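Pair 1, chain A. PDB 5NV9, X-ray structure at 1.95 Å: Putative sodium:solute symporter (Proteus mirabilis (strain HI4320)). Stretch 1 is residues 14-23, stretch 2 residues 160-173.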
# COMPACT_ATOMS: atom_id res chain seq x y z
N LEU A 14 -14.11 2.89 -19.47
CA LEU A 14 -12.78 3.17 -18.93
C LEU A 14 -12.46 4.68 -19.00
O LEU A 14 -12.00 5.25 -18.00
CB LEU A 14 -11.71 2.39 -19.67
CG LEU A 14 -10.27 2.76 -19.24
CD1 LEU A 14 -10.09 2.48 -17.75
CD2 LEU A 14 -9.27 1.98 -20.09
N PHE A 15 -12.74 5.31 -20.13
CA PHE A 15 -12.43 6.73 -20.31
C PHE A 15 -13.37 7.66 -19.58
O PHE A 15 -12.98 8.76 -19.21
CB PHE A 15 -12.33 7.09 -21.79
CG PHE A 15 -11.00 6.74 -22.38
CD1 PHE A 15 -10.71 5.46 -22.74
CD2 PHE A 15 -10.02 7.71 -22.51
CE1 PHE A 15 -9.48 5.13 -23.28
CE2 PHE A 15 -8.79 7.40 -23.04
CZ PHE A 15 -8.51 6.10 -23.42
N GLY A 16 -14.59 7.23 -19.35
CA GLY A 16 -15.46 7.92 -18.41
C GLY A 16 -14.90 7.93 -16.98
O GLY A 16 -14.93 8.97 -16.29
N TYR A 17 -14.44 6.78 -16.53
CA TYR A 17 -13.81 6.67 -15.22
C TYR A 17 -12.58 7.61 -15.10
O TYR A 17 -12.41 8.37 -14.13
CB TYR A 17 -13.33 5.25 -14.96
CG TYR A 17 -12.12 5.21 -13.97
CD1 TYR A 17 -12.32 5.32 -12.59
CD2 TYR A 17 -10.85 5.12 -14.42
CE1 TYR A 17 -11.26 5.28 -11.70
CE2 TYR A 17 -9.75 5.08 -13.52
CZ TYR A 17 -9.96 5.19 -12.16
OH TYR A 17 -8.92 5.17 -11.26
N LEU A 18 -11.73 7.57 -16.12
CA LEU A 18 -10.52 8.45 -16.15
C LEU A 18 -10.84 9.95 -16.16
O LEU A 18 -10.17 10.75 -15.48
CB LEU A 18 -9.65 8.08 -17.33
CG LEU A 18 -9.02 6.70 -17.34
CD1 LEU A 18 -8.30 6.38 -18.65
CD2 LEU A 18 -8.00 6.59 -16.20
N ALA A 19 -11.87 10.34 -16.93
CA ALA A 19 -12.32 11.70 -16.97
C ALA A 19 -12.90 12.11 -15.63
O ALA A 19 -12.75 13.25 -15.21
CB ALA A 19 -13.38 11.86 -18.06
N ALA A 20 -13.58 11.19 -14.94
CA ALA A 20 -14.15 11.52 -13.65
C ALA A 20 -13.03 11.80 -12.61
O ALA A 20 -13.20 12.63 -11.70
CB ALA A 20 -15.00 10.34 -13.15
N MSE A 21 -11.93 11.08 -12.70
CA MSE A 21 -10.78 11.23 -11.77
C MSE A 21 -10.13 12.56 -12.00
O MSE A 21 -9.89 13.30 -11.06
CB MSE A 21 -9.74 10.13 -11.94
CG MSE A 21 -10.14 8.71 -11.52
SE MSE A 21 -11.19 8.55 -9.87
CE MSE A 21 -13.04 8.82 -10.48
N LEU A 22 -9.85 12.93 -13.25
CA LEU A 22 -9.35 14.27 -13.56
C LEU A 22 -10.27 15.40 -13.13
O LEU A 22 -9.82 16.46 -12.66
CB LEU A 22 -9.03 14.40 -15.07
CG LEU A 22 -7.83 13.58 -15.58
CD1 LEU A 22 -7.92 13.26 -17.09
CD2 LEU A 22 -6.54 14.26 -15.21
N LEU A 23 -11.58 15.20 -13.24
CA LEU A 23 -12.50 16.28 -12.87
C LEU A 23 -12.53 16.52 -11.35
O LEU A 23 -12.58 17.67 -10.89
CB LEU A 23 -13.88 15.98 -13.42
CG LEU A 23 -14.08 16.16 -14.95
CD1 LEU A 23 -15.32 15.40 -15.34
CD2 LEU A 23 -14.25 17.63 -15.29
N VAL A 160 0.87 5.78 -19.92
CA VAL A 160 0.37 7.14 -19.98
C VAL A 160 -0.98 7.19 -19.27
O VAL A 160 -1.23 8.08 -18.48
CB VAL A 160 0.17 7.65 -21.39
CG1 VAL A 160 -0.63 8.92 -21.34
CG2 VAL A 160 1.50 7.93 -22.05
N LEU A 161 -1.85 6.24 -19.61
CA LEU A 161 -3.17 6.11 -18.98
C LEU A 161 -3.15 5.76 -17.47
O LEU A 161 -3.93 6.32 -16.67
CB LEU A 161 -4.00 5.08 -19.72
CG LEU A 161 -4.38 5.41 -21.18
CD1 LEU A 161 -5.31 4.33 -21.63
CD2 LEU A 161 -5.07 6.75 -21.31
N ILE A 162 -2.31 4.82 -17.08
CA ILE A 162 -2.25 4.45 -15.66
C ILE A 162 -1.55 5.52 -14.80
O ILE A 162 -2.06 5.94 -13.74
CB ILE A 162 -1.53 3.09 -15.43
CG1 ILE A 162 -2.29 1.95 -16.08
CG2 ILE A 162 -1.40 2.80 -13.95
CD1 ILE A 162 -1.43 0.75 -16.38
N SER A 163 -0.36 5.93 -15.26
CA SER A 163 0.57 6.68 -14.44
C SER A 163 0.49 8.19 -14.73
O SER A 163 0.31 9.01 -13.81
CB SER A 163 1.99 6.10 -14.62
OG SER A 163 2.75 6.31 -13.42
N LEU A 164 0.58 8.58 -15.99
CA LEU A 164 0.67 10.01 -16.29
C LEU A 164 -0.60 10.74 -15.87
O LEU A 164 -0.58 11.78 -15.22
CB LEU A 164 0.99 10.20 -17.77
CG LEU A 164 1.88 11.42 -18.04
CD1 LEU A 164 2.37 11.33 -19.48
CD2 LEU A 164 1.18 12.74 -17.76
N LEU A 165 -1.73 10.17 -16.22
CA LEU A 165 -3.00 10.71 -15.84
C LEU A 165 -3.17 10.81 -14.32
O LEU A 165 -3.72 11.81 -13.82
CB LEU A 165 -4.16 9.89 -16.45
CG LEU A 165 -4.42 10.11 -17.94
CD1 LEU A 165 -5.77 9.50 -18.28
CD2 LEU A 165 -4.37 11.58 -18.35
N CYS A 166 -2.75 9.76 -13.61
CA CYS A 166 -2.73 9.78 -12.14
C CYS A 166 -1.90 10.96 -11.57
O CYS A 166 -2.37 11.69 -10.67
CB CYS A 166 -2.17 8.46 -11.59
SG CYS A 166 -2.40 8.30 -9.82
N ILE A 167 -0.72 11.19 -12.16
CA ILE A 167 0.16 12.29 -11.80
C ILE A 167 -0.54 13.64 -11.95
O ILE A 167 -0.37 14.50 -11.12
CB ILE A 167 1.50 12.27 -12.64
CG1 ILE A 167 2.37 11.11 -12.18
CG2 ILE A 167 2.27 13.58 -12.50
CD1 ILE A 167 3.51 10.75 -13.10
N ILE A 168 -1.32 13.82 -13.00
CA ILE A 168 -1.95 15.09 -13.29
C ILE A 168 -3.01 15.43 -12.25
O ILE A 168 -2.94 16.49 -11.63
CB ILE A 168 -2.48 15.12 -14.74
CG1 ILE A 168 -1.27 15.23 -15.68
CG2 ILE A 168 -3.39 16.32 -14.94
CD1 ILE A 168 -1.58 14.87 -17.10
N TYR A 169 -3.93 14.50 -11.98
CA TYR A 169 -4.97 14.78 -10.99
C TYR A 169 -4.40 14.87 -9.60
O TYR A 169 -4.93 15.61 -8.80
CB TYR A 169 -6.19 13.82 -11.07
CG TYR A 169 -6.06 12.41 -10.47
CD1 TYR A 169 -5.96 12.19 -9.09
CD2 TYR A 169 -6.17 11.30 -11.27
CE1 TYR A 169 -5.89 10.90 -8.56
CE2 TYR A 169 -6.08 10.00 -10.74
CZ TYR A 169 -5.95 9.80 -9.38
OH TYR A 169 -5.86 8.48 -8.88
N THR A 170 -3.34 14.12 -9.28
CA THR A 170 -2.70 14.18 -7.94
C THR A 170 -2.04 15.55 -7.73
O THR A 170 -2.28 16.24 -6.76
CB THR A 170 -1.65 13.04 -7.75
OG1 THR A 170 -2.28 11.76 -7.85
CG2 THR A 170 -0.99 13.11 -6.41
N TRP A 171 -1.28 15.96 -8.72
CA TRP A 171 -0.64 17.26 -8.74
C TRP A 171 -1.57 18.46 -8.52
O TRP A 171 -1.27 19.33 -7.68
CB TRP A 171 0.18 17.35 -10.03
CG TRP A 171 0.80 18.68 -10.32
CD1 TRP A 171 2.04 19.13 -9.90
CD2 TRP A 171 0.27 19.69 -11.16
NE1 TRP A 171 2.27 20.39 -10.41
CE2 TRP A 171 1.20 20.76 -11.18
CE3 TRP A 171 -0.93 19.83 -11.85
CZ2 TRP A 171 0.98 21.95 -11.89
CZ3 TRP A 171 -1.16 21.03 -12.57
CH2 TRP A 171 -0.21 22.07 -12.57
N MSE A 172 -2.71 18.48 -9.22
CA MSE A 172 -3.69 19.56 -9.16
C MSE A 172 -4.43 19.54 -7.89
O MSE A 172 -4.76 20.57 -7.34
CB MSE A 172 -4.77 19.31 -10.26
CG MSE A 172 -4.15 19.47 -11.66
SE MSE A 172 -5.52 19.72 -13.09
CE MSE A 172 -6.64 18.10 -12.75
N GLY A 173 -4.76 18.33 -7.44
CA GLY A 173 -5.77 18.16 -6.39
C GLY A 173 -5.40 18.17 -4.93
O GLY A 173 -6.30 18.32 -4.05

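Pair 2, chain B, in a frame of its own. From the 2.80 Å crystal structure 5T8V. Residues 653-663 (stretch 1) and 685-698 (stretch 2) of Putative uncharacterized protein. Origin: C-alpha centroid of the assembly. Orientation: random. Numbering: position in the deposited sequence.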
# COMPACT_ATOMS: atom_id res chain seq x y z
N VAL B 653 11.78 -0.54 4.06
CA VAL B 653 10.79 -0.39 3.00
C VAL B 653 10.38 -1.75 2.46
O VAL B 653 9.19 -2.07 2.35
CB VAL B 653 11.33 0.52 1.89
CG1 VAL B 653 10.37 0.58 0.71
CG2 VAL B 653 11.59 1.92 2.43
N VAL B 654 11.37 -2.58 2.12
CA VAL B 654 11.08 -3.94 1.67
C VAL B 654 10.27 -4.68 2.73
O VAL B 654 9.20 -5.23 2.45
CB VAL B 654 12.39 -4.68 1.34
CG1 VAL B 654 12.11 -6.10 0.87
CG2 VAL B 654 13.18 -3.92 0.28
N GLN B 655 10.77 -4.69 3.96
CA GLN B 655 10.12 -5.40 5.06
C GLN B 655 8.64 -5.06 5.14
O GLN B 655 7.77 -5.95 5.07
CB GLN B 655 10.84 -5.06 6.37
CG GLN B 655 10.25 -5.69 7.62
CD GLN B 655 10.98 -5.25 8.88
OE1 GLN B 655 12.21 -5.14 8.89
NE2 GLN B 655 10.22 -4.98 9.94
N LEU B 656 8.32 -3.78 5.29
CA LEU B 656 6.94 -3.36 5.53
C LEU B 656 6.08 -3.41 4.27
O LEU B 656 4.86 -3.48 4.39
CB LEU B 656 6.91 -1.95 6.12
CG LEU B 656 7.67 -1.77 7.45
CD1 LEU B 656 7.33 -0.42 8.07
CD2 LEU B 656 7.37 -2.89 8.44
N ILE B 657 6.68 -3.37 3.08
CA ILE B 657 5.93 -3.66 1.87
C ILE B 657 5.48 -5.11 1.86
O ILE B 657 4.32 -5.43 1.60
CB ILE B 657 6.76 -3.31 0.62
CG1 ILE B 657 6.82 -1.79 0.44
CG2 ILE B 657 6.18 -3.98 -0.63
CD1 ILE B 657 7.79 -1.33 -0.63
N LEU B 658 6.42 -6.03 2.15
CA LEU B 658 6.07 -7.44 2.23
C LEU B 658 4.98 -7.67 3.28
O LEU B 658 4.01 -8.39 3.03
CB LEU B 658 7.32 -8.26 2.56
CG LEU B 658 8.44 -8.19 1.52
CD1 LEU B 658 9.67 -8.93 2.00
CD2 LEU B 658 7.96 -8.75 0.18
N ARG B 659 5.12 -7.05 4.45
CA ARG B 659 4.07 -7.15 5.45
C ARG B 659 2.76 -6.55 4.95
O ARG B 659 1.68 -7.01 5.33
CB ARG B 659 4.51 -6.47 6.75
CG ARG B 659 5.21 -7.42 7.71
CD ARG B 659 6.01 -6.68 8.76
NE ARG B 659 5.23 -5.66 9.45
CZ ARG B 659 5.62 -5.03 10.55
NH1 ARG B 659 4.84 -4.11 11.11
NH2 ARG B 659 6.79 -5.33 11.11
N SER B 660 2.84 -5.53 4.09
CA SER B 660 1.63 -4.97 3.50
C SER B 660 0.94 -5.97 2.59
O SER B 660 -0.29 -6.02 2.52
CB SER B 660 1.97 -3.69 2.73
OG SER B 660 0.81 -3.12 2.15
N SER B 661 1.72 -6.80 1.89
CA SER B 661 1.13 -7.79 0.98
C SER B 661 0.28 -8.82 1.71
O SER B 661 -0.48 -9.54 1.04
CB SER B 661 2.23 -8.50 0.19
OG SER B 661 2.95 -9.40 1.02
N SER B 662 0.37 -8.91 3.03
CA SER B 662 -0.42 -9.86 3.81
C SER B 662 -1.31 -9.14 4.82
O SER B 662 -1.67 -9.70 5.86
CB SER B 662 0.49 -10.86 4.52
OG SER B 662 1.38 -10.21 5.41
N ASP B 663 -1.68 -7.89 4.53
CA ASP B 663 -2.54 -7.13 5.42
C ASP B 663 -3.94 -7.73 5.45
O ASP B 663 -4.39 -8.36 4.49
CB ASP B 663 -2.59 -5.67 4.98
CG ASP B 663 -3.31 -4.78 5.99
OD1 ASP B 663 -2.65 -4.30 6.93
OD2 ASP B 663 -4.53 -4.57 5.83
N ALA B 685 17.65 -7.32 -8.19
CA ALA B 685 18.17 -8.37 -7.31
C ALA B 685 17.12 -8.81 -6.30
O ALA B 685 17.09 -9.98 -5.90
CB ALA B 685 19.43 -7.89 -6.60
N LEU B 686 16.26 -7.89 -5.87
CA LEU B 686 15.18 -8.25 -4.96
C LEU B 686 14.24 -9.27 -5.59
O LEU B 686 13.62 -10.07 -4.89
CB LEU B 686 14.40 -7.01 -4.55
CG LEU B 686 15.17 -5.94 -3.78
CD1 LEU B 686 14.45 -4.61 -3.86
CD2 LEU B 686 15.36 -6.35 -2.34
N GLU B 687 14.13 -9.24 -6.92
CA GLU B 687 13.16 -10.06 -7.64
C GLU B 687 13.08 -11.48 -7.10
O GLU B 687 12.02 -11.93 -6.65
CB GLU B 687 13.51 -10.07 -9.13
CG GLU B 687 12.49 -10.76 -10.01
CD GLU B 687 12.60 -10.35 -11.46
OE1 GLU B 687 12.26 -9.19 -11.79
OE2 GLU B 687 13.05 -11.19 -12.28
N GLU B 688 14.20 -12.20 -7.11
CA GLU B 688 14.17 -13.61 -6.74
C GLU B 688 13.53 -13.82 -5.37
O GLU B 688 12.77 -14.77 -5.17
CB GLU B 688 15.58 -14.20 -6.76
CG GLU B 688 15.63 -15.65 -6.31
CD GLU B 688 16.89 -16.37 -6.76
OE1 GLU B 688 17.89 -15.69 -7.06
OE2 GLU B 688 16.86 -17.62 -6.82
N LYS B 689 13.83 -12.95 -4.40
CA LYS B 689 13.33 -13.15 -3.05
C LYS B 689 11.92 -12.60 -2.86
O LYS B 689 11.31 -12.88 -1.82
CB LYS B 689 14.28 -12.52 -2.03
CG LYS B 689 13.96 -11.08 -1.64
CD LYS B 689 14.99 -10.54 -0.66
CE LYS B 689 14.41 -9.44 0.22
NZ LYS B 689 13.35 -9.96 1.15
N MET B 690 11.39 -11.85 -3.82
CA MET B 690 10.05 -11.28 -3.69
C MET B 690 8.99 -12.06 -4.45
O MET B 690 7.82 -12.02 -4.07
CB MET B 690 10.05 -9.82 -4.16
CG MET B 690 10.97 -8.92 -3.34
SD MET B 690 10.69 -7.16 -3.61
CE MET B 690 9.27 -6.88 -2.55
N THR B 691 9.37 -12.78 -5.51
CA THR B 691 8.38 -13.58 -6.24
C THR B 691 7.71 -14.59 -5.32
O THR B 691 6.53 -14.91 -5.51
CB THR B 691 9.03 -14.32 -7.41
OG1 THR B 691 9.94 -15.31 -6.91
CG2 THR B 691 9.78 -13.37 -8.30
N GLU B 692 8.44 -15.10 -4.32
CA GLU B 692 7.84 -16.03 -3.37
C GLU B 692 6.62 -15.42 -2.71
O GLU B 692 5.61 -16.10 -2.49
CB GLU B 692 8.87 -16.44 -2.32
CG GLU B 692 8.47 -17.67 -1.52
CD GLU B 692 9.30 -17.84 -0.26
OE1 GLU B 692 8.73 -17.76 0.85
OE2 GLU B 692 10.53 -18.04 -0.37
N THR B 693 6.68 -14.12 -2.40
CA THR B 693 5.53 -13.44 -1.83
C THR B 693 4.43 -13.23 -2.87
O THR B 693 3.25 -13.24 -2.53
CB THR B 693 5.95 -12.10 -1.22
OG1 THR B 693 6.89 -12.33 -0.16
CG2 THR B 693 4.75 -11.34 -0.67
N VAL B 694 4.81 -13.05 -4.13
CA VAL B 694 3.81 -12.88 -5.19
C VAL B 694 3.02 -14.16 -5.39
O VAL B 694 1.79 -14.15 -5.39
CB VAL B 694 4.50 -12.41 -6.49
CG1 VAL B 694 3.49 -12.34 -7.64
CG2 VAL B 694 5.16 -11.06 -6.28
N VAL B 695 3.72 -15.29 -5.57
CA VAL B 695 3.03 -16.55 -5.82
C VAL B 695 2.15 -16.93 -4.64
O VAL B 695 1.09 -17.55 -4.82
CB VAL B 695 4.03 -17.67 -6.16
CG1 VAL B 695 4.90 -17.26 -7.34
CG2 VAL B 695 4.90 -18.01 -4.95
N ASN B 696 2.58 -16.60 -3.42
CA ASN B 696 1.73 -16.85 -2.26
C ASN B 696 0.39 -16.13 -2.41
O ASN B 696 -0.66 -16.69 -2.07
CB ASN B 696 2.45 -16.41 -0.98
CG ASN B 696 3.62 -17.30 -0.64
OD1 ASN B 696 4.02 -18.16 -1.43
ND2 ASN B 696 4.19 -17.10 0.55
N ARG B 697 0.41 -14.91 -2.93
CA ARG B 697 -0.82 -14.17 -3.15
C ARG B 697 -1.75 -14.86 -4.15
O ARG B 697 -2.91 -14.45 -4.26
CB ARG B 697 -0.51 -12.75 -3.63
CG ARG B 697 0.36 -11.95 -2.66
CD ARG B 697 -0.46 -11.28 -1.57
NE ARG B 697 -1.10 -12.25 -0.68
CZ ARG B 697 -0.49 -12.88 0.31
NH1 ARG B 697 0.80 -12.66 0.57
NH2 ARG B 697 -1.17 -13.74 1.06
N PHE B 698 -1.26 -15.87 -4.87
CA PHE B 698 -2.16 -16.68 -5.69
C PHE B 698 -3.28 -17.28 -4.85
O PHE B 698 -4.41 -17.42 -5.32
CB PHE B 698 -1.39 -17.79 -6.41
CG PHE B 698 -0.45 -17.30 -7.48
CD1 PHE B 698 -0.31 -15.95 -7.76
CD2 PHE B 698 0.30 -18.21 -8.21
CE1 PHE B 698 0.55 -15.52 -8.75
CE2 PHE B 698 1.17 -17.78 -9.20
CZ PHE B 698 1.29 -16.44 -9.47

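Both pairs consist of two helical segments running in nearly the same direction. The angle between the N-to-C directions is 24° in pair 1 and 15° in pair 2. Closest approach of the axes is 9.1 Å in pair 1 and 11.0 Å in pair 2. Over 14 central residues the backbones superpose with an RMSD of 0.7 Å. The buried areas are also similar, 459 Å² in pair 1 and 411 Å² in pair 2.

In pair 1 both stretches are helical throughout and continue past both ends. The second contains a wider pi-type turn at 160-164, where L165(A) N bonds to V160(A) O at 3.1 Å. In pair 2 the first helix gives way to a type I beta turn from S660(B) to D663(B).

The best-conserved contact position is L18(A), matched by L658(B). Both leucines have chi1 m and chi2 t, and their side-chain centres lie 0.9 Å apart. Their surroundings differ. L18(A) CD1 packs on L165(A) CD1 at 4.0 Å and on L161(A) CD2 at 4.2 Å, so its neighbours are other leucines. L658(B) CD2 lies 3.6 Å from M690(B) CE and 3.8 Å from T693(B) OG1. T693(B) occupies the position of L165(A), so a threonine faces the leucine there. M690(B) falls on I162(A), but the side-chain centres are 4.2 Å apart. I162(A) points away from the partner helix, whereas the end of M690(B) comes nearer to it.

L14(A) and V654(B) also coincide, with side-chain centres 0.4 Å apart. Both point toward the partner. V654(B) CG2 lies 4.2 Å from L686(B) CD2, and V654(B) CG1 lies 4.1 Å from K689(B) NZ.

The pairs diverge most toward the C-terminal end of the first stretch. M21(A) matches S661(B), and Y169(A) matches R697(B). In both pairs the backbone carbonyl lies against the partner side chain: M21(A) O is 3.7 Å from Y169(A) CB, and S661(B) O is 3.1 Å from R697(B) CD. Pair 1 adds an apolar contact, with M21(A) CB 3.8 Å from Y169(A) CD2. M21(A) is selenomethionine, and the end of its side chain leads away from the partner. In pair 2 the carbonyl lies over one face of the guanidinium. S661(B) O is 3.3 Å from R697(B) NE, but the angle is poor and no hydrogen bond forms. S661(B) OG instead turns back to its own helix, donating a very short 2.5 Å bond to L658(B) O. S661(B) OG also lies 3.1 Å from T693(B) CG2.

L22(A) has the largest covered area in pair 1. L22(A) CD2 reaches I168(A) CG2 at 3.8 Å, and L22(A) CD1 lies 4.1 Å from L165(A) CD2. S662(B) falls about equally near L22(A) and L23(A), its CA 1.9 Å from L22(A) CA and 2.0 Å from L23(A) CA. S662(B) contributes little: S662(B) CB is 4.4 Å from R697(B) NH1.

Neither pair has a hydrogen bond across its stretches. Pair 1 packs mainly through branched apolar side chains; pair 2 mixes apolar contacts with serine, threonine, lysine and arginine.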